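PDB 4YWT: glypican-1 from Homo sapiens, which carries heparan sulfate chains at the cell surface, through which it binds alpha-4 (V) collagen and takes part in Schwann cell myelination. Local coordinates for residues V388-F391 and W392-P396; D284-A287 and E288-L292. The protein carries 3 engineered substitutions. All coordinates share one frame; numbering follows the deposited sequence.

Contact 1 (V388-F391 and W392-P396); sequences VQDF and WISLP. With CA (calcium ion), chain F.
The type I beta turn from Val-388 to Phe-391 leads into helix 391-404 of the largely helical glypican core, and supplies one of the two residues that bind a calcium ion. The carbonyl oxygen Asp-390 O, at the helix entrance, accepts two backbone bonds: Ser-394 N lies 2.8 Å from Asp-390 O, nearly in line with the carbonyl, while Ile-393 N stands well above the carbonyl plane. One carbonyl therefore serves both an i+3 and an i+4 donor. The carboxylate of Asp-390 faces the metal and chelates it with both oxygens, OD1 and OD2 each 2.4 Å from the calcium ion; three waters and the backbone O of Asp-387 are the other ligands. Phe-391 has CG anti to its own nitrogen (chi1 -173°) and presents a ring edge to the indole of its neighbour. CD2 of Phe-391 lies over the centre of the Trp-392 ring system, 3.7 Å from Trp-392 CD2, in a T-shaped pair with planes at 84°. One methyl of Leu-395, CD2, rests over a face of the phenyl ring, 4.2 Å from its centroid, as a CH-pi contact. Two-oxygen chelation restrains rotation of the Asp-390 carboxylate, and the nearby calcium charge would be expected to favour its ionised form.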
loop_
_atom_site.group_PDB
_atom_site.type_symbol
_atom_site.label_atom_id
_atom_site.label_comp_id
_atom_site.label_asym_id
_atom_site.label_seq_id
_atom_site.Cartn_x
_atom_site.Cartn_y
_atom_site.Cartn_z
ATOM N N VAL A 388 0.004 9.152 -1.695
ATOM C CA VAL A 388 0.754 8.717 -0.518
ATOM C C VAL A 388 2.158 8.203 -0.844
ATOM O O VAL A 388 2.793 7.554 -0.012
ATOM C CB VAL A 388 -0.002 7.611 0.248
ATOM C CG1 VAL A 388 -1.366 8.114 0.699
ATOM C CG2 VAL A 388 -0.140 6.359 -0.613
ATOM N N GLN A 389 2.648 8.498 -2.044
ATOM C CA GLN A 389 3.993 8.080 -2.426
ATOM C C GLN A 389 5.047 8.898 -1.682
ATOM O O GLN A 389 6.197 8.478 -1.561
ATOM C CB GLN A 389 4.196 8.210 -3.937
ATOM C CG GLN A 389 3.870 9.582 -4.496
ATOM C CD GLN A 389 4.065 9.662 -5.997
ATOM O OE1 GLN A 389 4.648 8.766 -6.606
ATOM N NE2 GLN A 389 3.577 10.737 -6.600
ATOM N N ASP A 390 4.641 10.063 -1.181
ATOM C CA ASP A 390 5.553 10.969 -0.489
ATOM C C ASP A 390 5.512 10.794 1.023
ATOM O O ASP A 390 6.150 11.548 1.755
ATOM C CB ASP A 390 5.226 12.427 -0.839
ATOM C CG ASP A 390 3.787 12.815 -0.492
ATOM O OD1 ASP A 390 3.079 12.032 0.180
ATOM O OD2 ASP A 390 3.361 13.921 -0.886
ATOM N N PHE A 391 4.753 9.802 1.476
ATOM C CA PHE A 391 4.407 9.638 2.889
ATOM C C PHE A 391 5.593 9.751 3.850
ATOM O O PHE A 391 5.623 10.622 4.736
ATOM C CB PHE A 391 3.720 8.282 3.083
ATOM C CG PHE A 391 3.179 8.069 4.466
ATOM C CD1 PHE A 391 2.060 8.763 4.897
ATOM C CD2 PHE A 391 3.782 7.172 5.332
ATOM C CE1 PHE A 391 1.553 8.570 6.169
ATOM C CE2 PHE A 391 3.280 6.974 6.605
ATOM C CZ PHE A 391 2.164 7.675 7.024
ATOM N N TRP A 392 6.575 8.880 3.645
ATOM C CA TRP A 392 7.675 8.691 4.582
ATOM C C TRP A 392 8.569 9.917 4.743
ATOM O O TRP A 392 9.281 10.040 5.737
ATOM C CB TRP A 392 8.510 7.487 4.146
ATOM C CG TRP A 392 7.686 6.249 4.055
ATOM C CD1 TRP A 392 7.333 5.578 2.921
ATOM C CD2 TRP A 392 7.074 5.550 5.144
ATOM N NE1 TRP A 392 6.550 4.494 3.239
ATOM C CE2 TRP A 392 6.375 4.456 4.597
ATOM C CE3 TRP A 392 7.054 5.741 6.528
ATOM C CZ2 TRP A 392 5.666 3.554 5.387
ATOM C CZ3 TRP A 392 6.350 4.847 7.310
ATOM C CH2 TRP A 392 5.665 3.766 6.738
ATOM N N ILE A 393 8.532 10.823 3.772
ATOM C CA ILE A 393 9.292 12.060 3.882
ATOM C C ILE A 393 8.374 13.253 4.129
ATOM O O ILE A 393 8.832 14.329 4.507
ATOM C CB ILE A 393 10.132 12.332 2.627
ATOM C CG1 ILE A 393 9.226 12.663 1.443
ATOM C CG2 ILE A 393 11.033 11.144 2.318
ATOM C CD1 ILE A 393 9.956 13.296 0.299
ATOM N N SER A 394 7.077 13.061 3.911
ATOM C CA SER A 394 6.117 14.129 4.149
ATOM C C SER A 394 5.675 14.125 5.606
ATOM O O SER A 394 5.031 15.070 6.061
ATOM C CB SER A 394 4.902 13.994 3.232
ATOM O OG SER A 394 4.056 12.943 3.663
ATOM N N LEU A 395 6.015 13.059 6.328
ATOM C CA LEU A 395 5.688 12.965 7.757
ATOM C C LEU A 395 6.038 14.217 8.588
ATOM O O LEU A 395 5.168 14.744 9.288
ATOM C CB LEU A 395 6.366 11.738 8.378
ATOM C CG LEU A 395 5.664 10.392 8.218
ATOM C CD1 LEU A 395 6.407 9.316 8.994
ATOM C CD2 LEU A 395 4.221 10.490 8.680
ATOM N N PRO A 396 7.298 14.704 8.521
ATOM C CA PRO A 396 7.613 15.856 9.377
ATOM C C PRO A 396 6.820 17.106 9.007
ATOM O O PRO A 396 6.328 17.802 9.893
ATOM C CB PRO A 396 9.113 16.081 9.132
ATOM C CG PRO A 396 9.610 14.806 8.539
ATOM C CD PRO A 396 8.470 14.290 7.730
HETATM CA CA CA F . 1.149 13.278 -0.362
HETATM O O HOH W 1 7.968 8.448 0.950
HETATM O O HOH W 2 3.189 11.835 5.785
HETATM O O HOH W 3 1.337 14.252 1.815
HETATM O O HOH W 4 0.983 12.174 1.753
HETATM O O HOH W 5 1.622 12.955 -2.681
#

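Contact 2 (D284-A287 and E288-L292)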
loop_
_atom_site.group_PDB
_atom_site.type_symbol
_atom_site.label_atom_id
_atom_site.label_comp_id
_atom_site.label_asym_id
_atom_site.label_seq_id
_atom_site.Cartn_x
_atom_site.Cartn_y
_atom_site.Cartn_z
ATOM N N ASP A 284 13.960 6.516 5.408
ATOM C CA ASP A 284 14.791 5.675 4.545
ATOM C C ASP A 284 13.970 4.733 3.653
ATOM O O ASP A 284 14.493 4.172 2.691
ATOM C CB ASP A 284 15.781 4.863 5.379
ATOM C CG ASP A 284 17.035 5.647 5.719
ATOM O OD1 ASP A 284 17.315 6.654 5.035
ATOM O OD2 ASP A 284 17.746 5.250 6.665
ATOM N N LEU A 285 12.687 4.567 3.966
ATOM C CA LEU A 285 11.805 3.705 3.177
ATOM C C LEU A 285 11.396 4.347 1.852
ATOM O O LEU A 285 10.805 3.692 0.989
ATOM C CB LEU A 285 10.548 3.354 3.974
ATOM C CG LEU A 285 10.694 2.534 5.255
ATOM C CD1 LEU A 285 9.610 2.922 6.247
ATOM C CD2 LEU A 285 10.618 1.050 4.942
ATOM N N ASP A 286 11.723 5.628 1.709
ATOM C CA ASP A 286 11.258 6.468 0.604
ATOM C C ASP A 286 11.433 5.851 -0.784
ATOM O O ASP A 286 10.456 5.663 -1.511
ATOM C CB ASP A 286 11.982 7.819 0.650
ATOM C CG ASP A 286 11.446 8.803 -0.369
ATOM O OD1 ASP A 286 10.214 9.000 -0.412
ATOM O OD2 ASP A 286 12.254 9.380 -1.127
ATOM N N ALA A 287 12.675 5.539 -1.138
ATOM C CA ALA A 287 13.013 5.071 -2.482
ATOM C C ALA A 287 12.256 3.804 -2.887
ATOM O O ALA A 287 11.676 3.737 -3.973
ATOM C CB ALA A 287 14.514 4.838 -2.588
ATOM N N GLU A 288 12.263 2.804 -2.013
ATOM C CA GLU A 288 11.651 1.522 -2.333
ATOM C C GLU A 288 10.128 1.584 -2.244
ATOM O O GLU A 288 9.430 0.862 -2.958
ATOM C CB GLU A 288 12.196 0.425 -1.416
ATOM C CG GLU A 288 13.693 0.189 -1.564
ATOM C CD GLU A 288 14.141 0.120 -3.016
ATOM O OE1 GLU A 288 13.480 -0.576 -3.817
ATOM O OE2 GLU A 288 15.154 0.768 -3.355
ATOM N N TRP A 289 9.619 2.447 -1.368
ATOM C CA TRP A 289 8.182 2.695 -1.300
ATOM C C TRP A 289 7.713 3.289 -2.627
ATOM O O TRP A 289 6.732 2.827 -3.219
ATOM C CB TRP A 289 7.856 3.624 -0.127
ATOM C CG TRP A 289 6.417 4.039 -0.005
ATOM C CD1 TRP A 289 5.854 5.185 -0.486
ATOM C CD2 TRP A 289 5.366 3.328 0.665
ATOM N NE1 TRP A 289 4.519 5.228 -0.167
ATOM C CE2 TRP A 289 4.194 4.099 0.539
ATOM C CE3 TRP A 289 5.303 2.112 1.354
ATOM C CZ2 TRP A 289 2.972 3.695 1.075
ATOM C CZ3 TRP A 289 4.088 1.712 1.885
ATOM C CH2 TRP A 289 2.939 2.502 1.743
ATOM N N ARG A 290 8.441 4.297 -3.100
ATOM C CA ARG A 290 8.137 4.935 -4.377
ATOM C C ARG A 290 8.263 3.959 -5.540
ATOM O O ARG A 290 7.457 3.991 -6.467
ATOM C CB ARG A 290 9.051 6.139 -4.612
ATOM C CG ARG A 290 8.775 7.321 -3.696
ATOM C CD ARG A 290 9.679 8.494 -4.034
ATOM N NE ARG A 290 9.549 9.584 -3.074
ATOM C CZ ARG A 290 8.661 10.568 -3.174
ATOM N NH1 ARG A 290 7.814 10.601 -4.193
ATOM N NH2 ARG A 290 8.618 11.521 -2.251
ATOM N N ASN A 291 9.279 3.099 -5.494
ATOM C CA ASN A 291 9.455 2.079 -6.523
ATOM C C ASN A 291 8.263 1.131 -6.578
ATOM O O ASN A 291 7.689 0.882 -7.652
ATOM C CB ASN A 291 10.739 1.280 -6.280
ATOM C CG ASN A 291 11.988 2.054 -6.652
ATOM O OD1 ASN A 291 11.951 2.944 -7.503
ATOM N ND2 ASN A 291 13.105 1.715 -6.018
ATOM N N LEU A 292 7.894 0.609 -5.411
ATOM C CA LEU A 292 6.768 -0.307 -5.312
ATOM C C LEU A 292 5.491 0.336 -5.825
ATOM O O LEU A 292 4.798 -0.242 -6.657
ATOM C CB LEU A 292 6.558 -0.773 -3.871
ATOM C CG LEU A 292 5.476 -1.849 -3.776
ATOM C CD1 LEU A 292 5.927 -3.092 -4.523
ATOM C CD2 LEU A 292 5.129 -2.182 -2.334
HETATM O O HOH W 6 13.891 2.584 0.627
HETATM O O HOH W 7 12.374 5.459 -6.170
#
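Asp-286 OD1 receives the shortest bond between side chains here, from Arg-290 NE at 2.8 Å, an i to i+4 salt bridge near the N-terminal end of helix 286-299 in the helical glypican core. The guanidinium offers its NE corner, reaching OD1 on the syn side but 30° out of the carboxylate plane. A weaker bond runs from the same NE to Asp-286 OD2, and both carboxylate oxygens thereby share one N-H; the planes of the two flat groups stand almost perpendicular. With CG of Asp-286 anti to its nitrogen (chi1 -174°), the carboxylate is brought beside the arginine chain, which runs extended from CG to NE. Arg-290 also touches Gln-389 and Asp-390, placing the ion pair beside the loop that binds a calcium ion.

Backbone bonds of the usual helical spacing support the turn: Trp-289 N donates to Leu-285 O at 2.9 Å, and Arg-290 N to Asp-286 O at the same length. The indole of Trp-289 heads away from this turn, its NE1 bonding to Val-388 O while its ring packs against helix 204-236. A water bridges Asp-284 O, at 2.7 Å, to Glu-288 N.

Ala-287 O is held by two donors, Asn-291 N at 2.9 Å and a water that also donates to Asn-291 OD1. The other end of that amide turns to Glu-288, which is bent at chi2 (-45°): Asn-291 ND2 lies 3.2 Å from Glu-288 OE1, with OE1 in the amide plane but the donor above the plane of the carboxylate.

Reading from the N terminus, contact 2 comes first, near the N-terminal end of helix 286-299; contact 1 follows about a hundred residues later, where the chain leaves helix 373-387 and enters helix 391-404. Each is local and closes only a turn, so the two stand in series and neither nests nor crosses. They nevertheless meet in space, their centres about 10 Å apart. Trp-289 joins them: it reaches the loop of contact 1, and its ring packs edge-to-face with Trp-392. Ile-393 adds packing against Arg-290. Together they tie helix 286-299 to the calcium-bearing loop and helix 391-404, with helix 204-236 meeting both tryptophans.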